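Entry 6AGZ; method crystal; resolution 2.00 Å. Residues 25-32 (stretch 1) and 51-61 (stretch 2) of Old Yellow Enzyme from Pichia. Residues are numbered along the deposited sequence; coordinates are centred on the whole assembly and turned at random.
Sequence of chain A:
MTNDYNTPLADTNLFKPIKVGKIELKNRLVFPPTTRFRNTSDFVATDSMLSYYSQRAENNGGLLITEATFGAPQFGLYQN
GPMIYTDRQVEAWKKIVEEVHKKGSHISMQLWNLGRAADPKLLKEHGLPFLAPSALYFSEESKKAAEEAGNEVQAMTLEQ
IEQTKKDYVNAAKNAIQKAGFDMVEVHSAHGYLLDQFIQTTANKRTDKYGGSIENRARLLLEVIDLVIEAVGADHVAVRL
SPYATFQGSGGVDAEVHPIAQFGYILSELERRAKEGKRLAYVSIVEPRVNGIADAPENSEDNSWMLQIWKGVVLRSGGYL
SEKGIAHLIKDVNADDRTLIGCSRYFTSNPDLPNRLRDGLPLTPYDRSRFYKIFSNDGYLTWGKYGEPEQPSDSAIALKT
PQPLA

Stretch 1 (25-32) LKNRLVFP
Stretch 2, residues 51-61: SYYSQRAENNG

Two direct hydrogen bonds join the stretches, both where the loop before the strand meets the turn after the helix. Lys 26 N donates to Gly 61 O at 3.0 Å and 170°, and Asn 27 ND2 donates to Asn 60 OD1 at 2.9 Å and 177°, both nearly linear. Asn 27 (phi/psi -142/-179, chi1 p, chi2 50°) uses its amide in two directions, since Asn 27 OD1 accepts from Leu 29 N at 3.1 Å and so ties the loop to the start of the strand. Asn 60 (phi/psi -118/-59, chi1 t, chi2 -11°) directs CB away from stretch 1, yet its amide returns to it. Asn 60 ND2 donates to Arg 56 O (3.0 Å) and to a water at 2.9 Å; that water donates to Leu 29 O at 2.8 Å, adding a water-mediated link to the two direct bonds.

Gly 61 has phi/psi 72/-11, a positive phi that favours glycine. Gly 61 CA lies 4.7 Å from Lys 26 CA, and an ideal CB on Gly 61 would fall 2.5 Å from Lys 26 CB, a clash. The Lys 26 side chain, t at all four chi angles, starts toward stretch 2 but leads away at its end.

Beyond this junction the extended segment 29-31 runs antiparallel to helix 51-57, at 177° between axes whose closest approach is 11.2 Å. Phe 31 (chi1 t, chi2 19°) spans the gap, Phe 31 CA being 8.4 Å from Arg 56 CA. Tyr 52 OH sits at its ring edge, 3.1 Å from Phe 31 CZ, while Phe 31 CE2 packs 3.9 Å from Tyr 52 CE2, 3.7 Å from Arg 56 CD and 4.4 Å from Tyr 53 CE1. Tyr 52 is t (chi2 83°); Tyr 53 and Arg 56 are m. Arg 56 NH1 folds back to donate to Tyr 52 O at 2.9 Å. Val 30 points away, consistent with strand alternation.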

# COMPACT_ATOMS: atom_id res chain seq x y z
N LEU A 25 -12.05 -18.59 20.67
CA LEU A 25 -11.12 -18.12 21.68
C LEU A 25 -11.86 -17.33 22.75
O LEU A 25 -12.71 -16.49 22.45
CB LEU A 25 -10.04 -17.24 21.05
CG LEU A 25 -9.19 -17.84 19.92
CD1 LEU A 25 -8.18 -16.82 19.43
CD2 LEU A 25 -8.50 -19.11 20.38
N LYS A 26 -11.51 -17.59 24.01
CA LYS A 26 -12.12 -16.90 25.14
C LYS A 26 -11.63 -15.46 25.26
O LYS A 26 -12.35 -14.62 25.81
CB LYS A 26 -11.84 -17.67 26.43
CG LYS A 26 -12.61 -17.18 27.65
CD LYS A 26 -12.31 -18.04 28.87
CE LYS A 26 -13.01 -17.52 30.11
NZ LYS A 26 -12.73 -18.36 31.31
N ASN A 27 -10.44 -15.16 24.76
CA ASN A 27 -9.92 -13.80 24.76
C ASN A 27 -9.18 -13.56 23.45
O ASN A 27 -9.10 -14.43 22.58
CB ASN A 27 -9.02 -13.54 25.98
CG ASN A 27 -7.81 -14.46 26.03
OD1 ASN A 27 -7.07 -14.61 25.06
ND2 ASN A 27 -7.60 -15.08 27.19
N ARG A 28 -8.62 -12.35 23.31
CA ARG A 28 -7.89 -11.96 22.12
C ARG A 28 -6.43 -11.64 22.42
O ARG A 28 -5.76 -10.96 21.64
CB ARG A 28 -8.59 -10.77 21.44
CG ARG A 28 -10.09 -11.00 21.32
CD ARG A 28 -10.81 -9.92 20.53
NE ARG A 28 -12.25 -10.17 20.54
CZ ARG A 28 -13.14 -9.44 19.87
NH1 ARG A 28 -12.74 -8.41 19.14
NH2 ARG A 28 -14.43 -9.75 19.94
N LEU A 29 -5.93 -12.13 23.56
CA LEU A 29 -4.52 -12.05 23.89
C LEU A 29 -3.81 -13.29 23.36
O LEU A 29 -4.25 -14.41 23.61
CB LEU A 29 -4.33 -11.93 25.41
CG LEU A 29 -2.91 -12.05 25.96
CD1 LEU A 29 -2.07 -10.84 25.57
CD2 LEU A 29 -2.93 -12.23 27.47
N VAL A 30 -2.72 -13.08 22.63
CA VAL A 30 -2.02 -14.15 21.93
C VAL A 30 -0.58 -14.20 22.41
O VAL A 30 0.06 -13.16 22.60
CB VAL A 30 -2.09 -13.97 20.40
CG1 VAL A 30 -1.35 -15.10 19.69
CG2 VAL A 30 -3.53 -13.88 19.93
N PHE A 31 -0.08 -15.42 22.61
CA PHE A 31 1.35 -15.66 22.80
C PHE A 31 1.97 -15.88 21.43
O PHE A 31 1.83 -16.97 20.85
CB PHE A 31 1.58 -16.87 23.71
CG PHE A 31 3.02 -17.10 24.07
CD1 PHE A 31 3.96 -16.09 23.94
CD2 PHE A 31 3.44 -18.34 24.53
CE1 PHE A 31 5.29 -16.31 24.27
CE2 PHE A 31 4.76 -18.57 24.86
CZ PHE A 31 5.68 -17.55 24.73
N PRO A 32 2.64 -14.88 20.87
CA PRO A 32 3.20 -15.02 19.52
C PRO A 32 4.31 -16.05 19.51
O PRO A 32 4.81 -16.45 20.57
CB PRO A 32 3.74 -13.61 19.21
CG PRO A 32 3.14 -12.71 20.26
CD PRO A 32 2.96 -13.58 21.46
N SER A 51 5.67 -28.18 30.31
CA SER A 51 5.27 -27.33 31.43
C SER A 51 5.20 -25.87 31.02
O SER A 51 4.32 -25.12 31.46
CB SER A 51 6.23 -27.52 32.60
OG SER A 51 5.95 -26.61 33.64
N TYR A 52 6.12 -25.45 30.15
CA TYR A 52 6.20 -24.06 29.70
C TYR A 52 4.91 -23.62 29.02
O TYR A 52 4.34 -22.58 29.35
CB TYR A 52 7.41 -23.91 28.77
CG TYR A 52 7.57 -22.58 28.08
CD1 TYR A 52 8.18 -21.51 28.72
CD2 TYR A 52 7.16 -22.41 26.76
CE1 TYR A 52 8.34 -20.29 28.08
CE2 TYR A 52 7.32 -21.20 26.11
CZ TYR A 52 7.91 -20.15 26.77
OH TYR A 52 8.08 -18.94 26.13
N TYR A 53 4.44 -24.42 28.06
CA TYR A 53 3.17 -24.09 27.40
C TYR A 53 1.97 -24.41 28.28
O TYR A 53 0.92 -23.78 28.13
CB TYR A 53 3.06 -24.84 26.07
CG TYR A 53 4.00 -24.34 25.00
CD1 TYR A 53 3.71 -23.19 24.28
CD2 TYR A 53 5.18 -25.01 24.71
CE1 TYR A 53 4.57 -22.72 23.31
CE2 TYR A 53 6.04 -24.55 23.74
CZ TYR A 53 5.73 -23.41 23.04
OH TYR A 53 6.59 -22.94 22.06
N SER A 54 2.11 -25.37 29.20
CA SER A 54 1.00 -25.73 30.08
C SER A 54 0.64 -24.58 31.00
O SER A 54 -0.55 -24.26 31.17
CB SER A 54 1.36 -26.98 30.89
OG SER A 54 0.35 -27.28 31.83
N GLN A 55 1.64 -23.94 31.61
CA GLN A 55 1.37 -22.82 32.51
C GLN A 55 0.71 -21.66 31.78
O GLN A 55 -0.09 -20.93 32.36
CB GLN A 55 2.66 -22.36 33.18
CG GLN A 55 3.33 -23.42 34.03
CD GLN A 55 4.64 -22.94 34.63
OE1 GLN A 55 4.76 -21.78 35.03
NE2 GLN A 55 5.63 -23.83 34.69
N ARG A 56 1.04 -21.47 30.50
CA ARG A 56 0.48 -20.39 29.71
C ARG A 56 -0.86 -20.74 29.08
O ARG A 56 -1.57 -19.85 28.62
CB ARG A 56 1.49 -19.96 28.64
CG ARG A 56 2.67 -19.23 29.25
CD ARG A 56 3.92 -19.29 28.41
NE ARG A 56 5.00 -18.54 29.07
CZ ARG A 56 5.72 -19.02 30.09
NH1 ARG A 56 5.49 -20.24 30.56
NH2 ARG A 56 6.67 -18.27 30.64
N ALA A 57 -1.21 -22.03 29.05
CA ALA A 57 -2.55 -22.44 28.65
C ALA A 57 -3.51 -22.49 29.83
O ALA A 57 -4.73 -22.52 29.62
CB ALA A 57 -2.50 -23.80 27.96
N GLU A 58 -2.99 -22.48 31.06
CA GLU A 58 -3.84 -22.49 32.24
C GLU A 58 -4.47 -21.12 32.46
O GLU A 58 -3.81 -20.08 32.34
CB GLU A 58 -3.01 -22.88 33.47
CG GLU A 58 -3.80 -23.00 34.76
CD GLU A 58 -2.90 -23.16 35.97
OE1 GLU A 58 -1.81 -22.54 35.99
OE2 GLU A 58 -3.27 -23.91 36.90
N ASN A 59 -5.77 -21.12 32.78
CA ASN A 59 -6.53 -19.90 33.08
C ASN A 59 -6.45 -18.90 31.93
O ASN A 59 -6.41 -17.69 32.15
CB ASN A 59 -6.05 -19.26 34.38
CG ASN A 59 -6.21 -20.17 35.58
OD1 ASN A 59 -7.18 -20.92 35.69
ND2 ASN A 59 -5.25 -20.12 36.50
N ASN A 60 -6.43 -19.39 30.69
CA ASN A 60 -6.27 -18.51 29.54
C ASN A 60 -7.47 -18.54 28.60
O ASN A 60 -8.10 -17.50 28.39
CB ASN A 60 -4.98 -18.88 28.79
CG ASN A 60 -4.59 -17.85 27.74
OD1 ASN A 60 -5.36 -16.95 27.42
ND2 ASN A 60 -3.38 -17.99 27.21
N GLY A 61 -7.81 -19.70 28.03
CA GLY A 61 -8.84 -19.76 27.02
C GLY A 61 -8.46 -19.20 25.66
O GLY A 61 -9.20 -19.41 24.70
O HOH W 1 -2.79 -16.49 24.79